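Type III Pentaketide Synthase (Neurospora crassa, PDB 3EUO) probably acts as an acyltransferase of the chalcone and stilbene synthase family, building pentaketides as a type III polyketide synthase. Local coordinates at residues 348-362 with 367-379. Numbering follows the deposited sequence.
Sequences DALAPGGKVKEYVVG and PGINVEMCMLKRR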
ATOM      1  N   ASP A 348      29.255 -17.055  -7.954  1.00 24.43           N
ATOM      2  CA  ASP A 348      29.821 -17.308  -9.286  1.00 25.32           C
ATOM      3  C   ASP A 348      30.476 -18.689  -9.337  1.00 25.86           C
ATOM      4  O   ASP A 348      30.385 -19.390 -10.350  1.00 26.30           O
ATOM      5  CB  ASP A 348      30.845 -16.232  -9.683  1.00 25.23           C
ATOM      6  CG  ASP A 348      30.216 -14.856  -9.902  1.00 25.70           C
ATOM      7  OD1 ASP A 348      28.970 -14.747  -9.975  1.00 25.60           O
ATOM      8  OD2 ASP A 348      30.979 -13.871 -10.004  1.00 24.68           O
ATOM      9  N   ALA A 349      31.098 -19.076  -8.223  1.00 26.51           N
ATOM     10  CA  ALA A 349      31.822 -20.352  -8.099  1.00 26.92           C
ATOM     11  C   ALA A 349      30.921 -21.585  -8.130  1.00 27.23           C
ATOM     12  O   ALA A 349      31.393 -22.700  -8.369  1.00 27.46           O
ATOM     13  CB  ALA A 349      32.675 -20.351  -6.829  1.00 27.18           C
ATOM     14  N   LEU A 350      29.629 -21.390  -7.891  1.00 27.11           N
ATOM     15  CA  LEU A 350      28.683 -22.499  -7.897  1.00 27.34           C
ATOM     16  C   LEU A 350      27.781 -22.512  -9.136  1.00 27.27           C
ATOM     17  O   LEU A 350      26.835 -23.297  -9.203  1.00 27.29           O
ATOM     18  CB  LEU A 350      27.852 -22.499  -6.609  1.00 27.24           C
ATOM     19  CG  LEU A 350      28.598 -22.797  -5.307  1.00 27.66           C
ATOM     20  CD1 LEU A 350      27.777 -22.360  -4.102  1.00 27.56           C
ATOM     21  CD2 LEU A 350      28.970 -24.277  -5.207  1.00 28.17           C
ATOM     22  N   ALA A 351      28.081 -21.655 -10.110  1.00 27.58           N
ATOM     23  CA  ALA A 351      27.274 -21.548 -11.327  1.00 28.03           C
ATOM     24  C   ALA A 351      27.232 -22.877 -12.084  1.00 28.63           C
ATOM     25  O   ALA A 351      28.284 -23.477 -12.315  1.00 28.91           O
ATOM     26  CB  ALA A 351      27.812 -20.450 -12.219  1.00 28.04           C
ATOM     27  N   PRO A 352      26.023 -23.339 -12.472  1.00 29.07           N
ATOM     28  CA  PRO A 352      25.889 -24.619 -13.171  1.00 29.57           C
ATOM     29  C   PRO A 352      26.846 -24.708 -14.353  1.00 30.12           C
ATOM     30  O   PRO A 352      26.894 -23.798 -15.185  1.00 30.41           O
ATOM     31  CB  PRO A 352      24.439 -24.603 -13.662  1.00 29.45           C
ATOM     32  CG  PRO A 352      23.731 -23.755 -12.695  1.00 29.22           C
ATOM     33  CD  PRO A 352      24.715 -22.685 -12.288  1.00 28.85           C
ATOM     34  N   GLY A 353      27.622 -25.790 -14.394  1.00 30.60           N
ATOM     35  CA  GLY A 353      28.609 -26.006 -15.447  1.00 30.76           C
ATOM     36  C   GLY A 353      29.630 -24.892 -15.585  1.00 30.78           C
ATOM     37  O   GLY A 353      30.202 -24.705 -16.661  1.00 31.34           O
ATOM     38  N   GLY A 354      29.852 -24.145 -14.501  1.00 30.54           N
ATOM     39  CA  GLY A 354      30.817 -23.041 -14.485  1.00 30.03           C
ATOM     40  C   GLY A 354      30.394 -21.818 -15.278  1.00 29.98           C
ATOM     41  O   GLY A 354      31.175 -20.878 -15.454  1.00 29.93           O
ATOM     42  N   LYS A 355      29.152 -21.825 -15.755  1.00 29.61           N
ATOM     43  CA  LYS A 355      28.652 -20.723 -16.562  1.00 29.03           C
ATOM     44  C   LYS A 355      27.734 -19.794 -15.778  1.00 27.85           C
ATOM     45  O   LYS A 355      26.569 -20.118 -15.513  1.00 27.62           O
ATOM     46  CB  LYS A 355      27.993 -21.227 -17.854  1.00 29.56           C
ATOM     47  CG  LYS A 355      28.998 -21.444 -18.997  1.00 31.63           C
ATOM     48  CD  LYS A 355      29.863 -20.190 -19.203  1.00 35.15           C
ATOM     49  CE  LYS A 355      31.132 -20.472 -19.995  1.00 36.70           C
ATOM     50  NZ  LYS A 355      32.116 -19.361 -19.828  1.00 37.57           N
ATOM     51  N   VAL A 356      28.294 -18.652 -15.382  1.00 26.40           N
ATOM     52  CA  VAL A 356      27.519 -17.575 -14.776  1.00 25.22           C
ATOM     53  C   VAL A 356      26.676 -16.960 -15.883  1.00 24.03           C
ATOM     54  O   VAL A 356      27.213 -16.475 -16.886  1.00 23.66           O
ATOM     55  CB  VAL A 356      28.423 -16.496 -14.148  1.00 25.29           C
ATOM     56  CG1 VAL A 356      27.590 -15.353 -13.575  1.00 25.35           C
ATOM     57  CG2 VAL A 356      29.306 -17.101 -13.069  1.00 25.56           C
ATOM     58  N   LYS A 357      25.361 -16.985 -15.696  1.00 22.65           N
ATOM     59  CA  LYS A 357      24.433 -16.597 -16.753  1.00 21.61           C
ATOM     60  C   LYS A 357      24.250 -15.088 -16.866  1.00 21.03           C
ATOM     61  O   LYS A 357      24.268 -14.364 -15.868  1.00 20.61           O
ATOM     62  CB  LYS A 357      23.084 -17.298 -16.571  1.00 21.69           C
ATOM     63  CG  LYS A 357      23.176 -18.825 -16.491  1.00 21.66           C
ATOM     64  CD  LYS A 357      24.012 -19.429 -17.632  1.00 22.68           C
ATOM     65  CE  LYS A 357      23.892 -20.951 -17.672  1.00 23.22           C
ATOM     66  NZ  LYS A 357      24.365 -21.604 -16.427  1.00 24.40           N
ATOM     67  N   GLU A 358      24.069 -14.636 -18.102  1.00 19.84           N
ATOM     68  CA  GLU A 358      23.876 -13.228 -18.423  1.00 19.63           C
ATOM     69  C   GLU A 358      22.430 -12.801 -18.185  1.00 18.57           C
ATOM     70  O   GLU A 358      22.129 -11.605 -18.117  1.00 18.04           O
ATOM     71  CB  GLU A 358      24.251 -12.997 -19.886  1.00 19.97           C
ATOM     72  CG  GLU A 358      24.654 -11.585 -20.221  1.00 23.62           C
ATOM     73  CD  GLU A 358      25.670 -11.515 -21.353  1.00 26.41           C
ATOM     74  OE1 GLU A 358      26.228 -12.567 -21.750  1.00 28.16           O
ATOM     75  OE2 GLU A 358      25.917 -10.394 -21.838  1.00 28.80           O
ATOM     76  N   TYR A 359      21.540 -13.783 -18.078  1.00 17.50           N
ATOM     77  CA  TYR A 359      20.114 -13.517 -17.923  1.00 17.28           C
ATOM     78  C   TYR A 359      19.557 -14.278 -16.737  1.00 16.84           C
ATOM     79  O   TYR A 359      19.844 -15.464 -16.548  1.00 16.84           O
ATOM     80  CB  TYR A 359      19.346 -13.847 -19.207  1.00 17.53           C
ATOM     81  CG  TYR A 359      19.740 -12.973 -20.374  1.00 18.14           C
ATOM     82  CD1 TYR A 359      19.057 -11.783 -20.646  1.00 17.69           C
ATOM     83  CD2 TYR A 359      20.806 -13.327 -21.205  1.00 18.51           C
ATOM     84  CE1 TYR A 359      19.432 -10.968 -21.710  1.00 18.85           C
ATOM     85  CE2 TYR A 359      21.187 -12.516 -22.264  1.00 17.76           C
ATOM     86  CZ  TYR A 359      20.490 -11.350 -22.518  1.00 18.47           C
ATOM     87  OH  TYR A 359      20.867 -10.553 -23.569  1.00 19.40           O
ATOM     88  N   VAL A 360      18.749 -13.580 -15.944  1.00 16.22           N
ATOM     89  CA  VAL A 360      18.283 -14.078 -14.660  1.00 15.44           C
ATOM     90  C   VAL A 360      16.768 -13.966 -14.601  1.00 14.96           C
ATOM     91  O   VAL A 360      16.199 -12.908 -14.881  1.00 14.78           O
ATOM     92  CB  VAL A 360      18.915 -13.276 -13.482  1.00 15.35           C
ATOM     93  CG1 VAL A 360      18.538 -13.875 -12.137  1.00 15.16           C
ATOM     94  CG2 VAL A 360      20.433 -13.211 -13.626  1.00 15.89           C
ATOM     95  N   VAL A 361      16.115 -15.069 -14.257  1.00 14.46           N
ATOM     96  CA  VAL A 361      14.677 -15.054 -14.072  1.00 14.26           C
ATOM     97  C   VAL A 361      14.398 -14.871 -12.584  1.00 14.38           C
ATOM     98  O   VAL A 361      14.899 -15.646 -11.766  1.00 14.03           O
ATOM     99  CB  VAL A 361      14.027 -16.356 -14.599  1.00 14.40           C
ATOM    100  CG1 VAL A 361      12.535 -16.355 -14.339  1.00 13.87           C
ATOM    101  CG2 VAL A 361      14.301 -16.521 -16.093  1.00 15.28           C
ATOM    102  N   GLY A 362      13.619 -13.843 -12.241  1.00 13.87           N
ATOM    103  CA  GLY A 362      13.198 -13.625 -10.862  1.00 14.86           C
ATOM    104  C   GLY A 362      11.788 -14.165 -10.706  1.00 14.63           C
ATOM    105  O   GLY A 362      10.973 -14.015 -11.609  1.00 14.06           O
ATOM    106  N   PRO A 367       0.264 -14.200  -1.114  1.00 14.20           N
ATOM    107  CA  PRO A 367      -1.198 -14.149  -1.016  1.00 14.01           C
ATOM    108  C   PRO A 367      -1.875 -13.635  -2.290  1.00 13.97           C
ATOM    109  O   PRO A 367      -1.450 -12.621  -2.866  1.00 14.59           O
ATOM    110  CB  PRO A 367      -1.428 -13.194   0.158  1.00 14.41           C
ATOM    111  CG  PRO A 367      -0.265 -13.440   1.055  1.00 14.51           C
ATOM    112  CD  PRO A 367       0.909 -13.725   0.128  1.00 13.88           C
ATOM    113  N   GLY A 368      -2.910 -14.351  -2.721  1.00 13.40           N
ATOM    114  CA  GLY A 368      -3.632 -14.041  -3.955  1.00 13.54           C
ATOM    115  C   GLY A 368      -4.379 -15.249  -4.503  1.00 13.67           C
ATOM    116  O   GLY A 368      -5.614 -15.227  -4.582  1.00 14.13           O
ATOM    117  N   ILE A 369      -3.662 -16.299  -4.914  1.00 13.43           N
ATOM    118  CA  ILE A 369      -2.192 -16.352  -4.943  1.00 13.40           C
ATOM    119  C   ILE A 369      -1.648 -15.523  -6.101  1.00 13.51           C
ATOM    120  O   ILE A 369      -2.028 -15.738  -7.255  1.00 13.22           O
ATOM    121  CB  ILE A 369      -1.662 -17.813  -5.077  1.00 13.55           C
ATOM    122  CG1 ILE A 369      -2.029 -18.647  -3.845  1.00 13.27           C
ATOM    123  CG2 ILE A 369      -0.127 -17.820  -5.301  1.00 13.01           C
ATOM    124  CD1 ILE A 369      -1.677 -20.150  -3.965  1.00 13.64           C
ATOM    125  N   ASN A 370      -0.764 -14.577  -5.781  1.00 13.52           N
ATOM    126  CA  ASN A 370      -0.113 -13.746  -6.787  1.00 13.75           C
ATOM    127  C   ASN A 370       1.212 -14.357  -7.199  1.00 13.89           C
ATOM    128  O   ASN A 370       1.998 -14.755  -6.340  1.00 13.44           O
ATOM    129  CB  ASN A 370       0.169 -12.347  -6.229  1.00 13.68           C
ATOM    130  CG  ASN A 370      -1.082 -11.502  -6.084  1.00 13.63           C
ATOM    131  OD1 ASN A 370      -2.209 -11.981  -6.250  1.00 14.23           O
ATOM    132  ND2 ASN A 370      -0.887 -10.226  -5.775  1.00 14.07           N
ATOM    133  N   VAL A 371       1.450 -14.408  -8.506  1.00 13.94           N
ATOM    134  CA  VAL A 371       2.725 -14.850  -9.056  1.00 14.74           C
ATOM    135  C   VAL A 371       3.413 -13.661  -9.719  1.00 14.58           C
ATOM    136  O   VAL A 371       2.786 -12.930 -10.492  1.00 14.99           O
ATOM    137  CB  VAL A 371       2.528 -15.959 -10.116  1.00 14.86           C
ATOM    138  CG1 VAL A 371       3.882 -16.440 -10.638  1.00 15.54           C
ATOM    139  CG2 VAL A 371       1.714 -17.123  -9.553  1.00 16.35           C
ATOM    140  N   GLU A 372       4.698 -13.479  -9.421  1.00 14.38           N
ATOM    141  CA  GLU A 372       5.504 -12.422 -10.009  1.00 14.60           C
ATOM    142  C   GLU A 372       6.740 -13.040 -10.651  1.00 14.55           C
ATOM    143  O   GLU A 372       7.408 -13.865 -10.033  1.00 14.59           O
ATOM    144  CB  GLU A 372       5.958 -11.419  -8.938  1.00 15.07           C
ATOM    145  CG  GLU A 372       4.831 -10.672  -8.223  1.00 15.03           C
ATOM    146  CD  GLU A 372       4.209  -9.531  -9.039  1.00 16.71           C
ATOM    147  OE1 GLU A 372       4.793  -9.082 -10.048  1.00 18.32           O
ATOM    148  OE2 GLU A 372       3.124  -9.067  -8.651  1.00 15.82           O
ATOM    149  N   MET A 373       7.021 -12.658 -11.892  1.00 14.68           N
ATOM    150  CA  MET A 373       8.290 -13.012 -12.534  1.00 15.08           C
ATOM    151  C   MET A 373       8.897 -11.782 -13.181  1.00 15.13           C
ATOM    152  O   MET A 373       8.179 -10.889 -13.629  1.00 15.31           O
ATOM    153  CB  MET A 373       8.116 -14.100 -13.604  1.00 15.18           C
ATOM    154  CG  MET A 373       8.100 -15.518 -13.099  1.00 17.14           C
ATOM    155  SD  MET A 373       8.374 -16.780 -14.399  1.00 16.26           S
ATOM    156  CE  MET A 373       7.785 -18.202 -13.502  1.00 17.92           C
ATOM    157  N   CYS A 374      10.224 -11.746 -13.238  1.00 15.19           N
ATOM    158  CA  CYS A 374      10.925 -10.712 -13.984  1.00 15.17           C
ATOM    159  C   CYS A 374      12.106 -11.315 -14.733  1.00 15.18           C
ATOM    160  O   CYS A 374      12.636 -12.367 -14.345  1.00 14.96           O
ATOM    161  CB  CYS A 374      11.384  -9.583 -13.055  1.00 15.06           C
ATOM    162  SG  CYS A 374      12.639 -10.047 -11.849  1.00 17.08           S
ATOM    163  N   MET A 375      12.494 -10.659 -15.821  1.00 14.73           N
ATOM    164  CA  MET A 375      13.704 -11.030 -16.537  1.00 14.93           C
ATOM    165  C   MET A 375      14.741  -9.929 -16.371  1.00 15.21           C
ATOM    166  O   MET A 375      14.486  -8.774 -16.721  1.00 14.89           O
ATOM    167  CB  MET A 375      13.416 -11.255 -18.024  1.00 14.72           C
ATOM    168  CG  MET A 375      14.644 -11.718 -18.825  1.00 15.24           C
ATOM    169  SD  MET A 375      15.235 -13.386 -18.447  1.00  9.35           S
ATOM    170  CE  MET A 375      14.040 -14.330 -19.391  1.00 15.62           C
ATOM    171  N   LEU A 376      15.904 -10.303 -15.843  1.00 15.77           N
ATOM    172  CA  LEU A 376      17.022  -9.386 -15.675  1.00 16.61           C
ATOM    173  C   LEU A 376      18.168  -9.788 -16.583  1.00 17.52           C
ATOM    174  O   LEU A 376      18.384 -10.978 -16.837  1.00 17.76           O
ATOM    175  CB  LEU A 376      17.512  -9.375 -14.225  1.00 16.83           C
ATOM    176  CG  LEU A 376      16.475  -9.070 -13.141  1.00 16.87           C
ATOM    177  CD1 LEU A 376      17.027  -9.391 -11.761  1.00 17.94           C
ATOM    178  CD2 LEU A 376      16.034  -7.617 -13.219  1.00 18.17           C
ATOM    179  N   LYS A 377      18.883  -8.790 -17.084  1.00 18.17           N
ATOM    180  CA  LYS A 377      20.138  -9.021 -17.780  1.00 19.46           C
ATOM    181  C   LYS A 377      21.241  -8.610 -16.818  1.00 19.69           C
ATOM    182  O   LYS A 377      21.250  -7.489 -16.308  1.00 19.92           O
ATOM    183  CB  LYS A 377      20.205  -8.227 -19.095  1.00 19.43           C
ATOM    184  CG  LYS A 377      21.449  -8.516 -19.945  1.00 20.33           C
ATOM    185  CD  LYS A 377      21.377  -7.805 -21.292  1.00 20.88           C
ATOM    186  CE  LYS A 377      22.595  -8.122 -22.164  1.00 23.54           C
ATOM    187  NZ  LYS A 377      23.765  -7.272 -21.812  1.00 25.16           N
ATOM    188  N   ARG A 378      22.149  -9.533 -16.546  1.00 20.07           N
ATOM    189  CA  ARG A 378      23.242  -9.262 -15.643  1.00 20.55           C
ATOM    190  C   ARG A 378      24.423  -8.674 -16.412  1.00 21.28           C
ATOM    191  O   ARG A 378      24.894  -9.274 -17.384  1.00 21.23           O
ATOM    192  CB  ARG A 378      23.643 -10.542 -14.914  1.00 20.56           C
ATOM    193  CG  ARG A 378      24.777 -10.356 -13.928  1.00 20.30           C
ATOM    194  CD  ARG A 378      24.993 -11.618 -13.146  1.00 20.41           C
ATOM    195  NE  ARG A 378      26.224 -11.578 -12.365  1.00 19.75           N
ATOM    196  CZ  ARG A 378      26.604 -12.540 -11.527  1.00 20.38           C
ATOM    197  NH1 ARG A 378      25.852 -13.626 -11.363  1.00 19.19           N
ATOM    198  NH2 ARG A 378      27.742 -12.416 -10.861  1.00 20.31           N
ATOM    199  N   ARG A 379      24.884  -7.500 -15.977  1.00 21.90           N
ATOM    200  CA  ARG A 379      26.067  -6.863 -16.567  1.00 22.74           C
ATOM    201  C   ARG A 379      27.332  -7.622 -16.176  1.00 22.87           C
ATOM    202  O   ARG A 379      27.504  -8.016 -15.018  1.00 23.14           O
ATOM    203  CB  ARG A 379      26.191  -5.401 -16.128  1.00 23.08           C
ATOM    204  CG  ARG A 379      24.971  -4.523 -16.423  1.00 24.03           C
ATOM    205  CD  ARG A 379      25.081  -3.777 -17.747  1.00 25.43           C
ATOM    206  NE  ARG A 379      23.983  -2.823 -17.912  1.00 25.82           N
ATOM    207  CZ  ARG A 379      24.090  -1.501 -17.789  1.00 26.27           C
ATOM    208  NH1 ARG A 379      25.260  -0.933 -17.501  1.00 26.55           N
ATOM    209  NH2 ARG A 379      23.013  -0.739 -17.959  1.00 26.16           N
TER
HETATM  210  O   HOH W   1      26.672 -16.147  -9.570  1.00 17.45           O
HETATM  211  O   HOH W   2      23.849 -14.640 -13.133  1.00 19.97           O
HETATM  212  O   HOH W   3      25.184  -8.432 -19.852  1.00 34.60           O
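Asp348 OD1 is gripped by two groups. Arg378 NH2 donates to it at 2.8 Å, with an N-H...O angle of 148°, completing a salt bridge on the syn lone pair of the carboxylate. Water 1 also donates to OD1 and accepts from Arg378 NH1. The carboxylate and guanidinium planes are turned 35° apart, so the pair is not coplanar. Arg378 gets there by an extended chain, with CG anti to the backbone N (chi1 -179°). Val356 CG1 lies over one face of the guanidinium, toward its rim, 3.3 Å from Arg378 NH1. Water 2 ties NH1 to Lys357 O. With an alanine in place of Arg378, Asp348 would probably lose its charged mate and both waters an anchor, and Val356 CG1 its flat cover.

Beyond this salt bridge, strands 359-366 and 370-378 run antiparallel as the arms of a beta hairpin. Val360 pairs with Leu376, and Gly362 with Cys374, each through two backbone hydrogen bonds. Leu376 N to Val360 O is nearly straight. A CB on Gly362 would clash with Cys374 SG. Lys377 lies alongside Tyr359, its CE 3.3 Å from Tyr359 OH. The salt bridge from Lys377 NZ to Glu358 OE2 is long (3.8 Å); water 3 accepts from NZ and donates to OE2. Val361 CG2 packs on Met375 CE at 4.0 Å, and Leu277 of helix 258-277 also touches Met375.

The hairpin belongs to the large mixed sheet of the thiolase-like fold. Apolar side chains and backbone bonds join its strands, while charge and water pin the chain's C-terminal end to the end of helix 345-348 and to the loop that follows it into the hairpin.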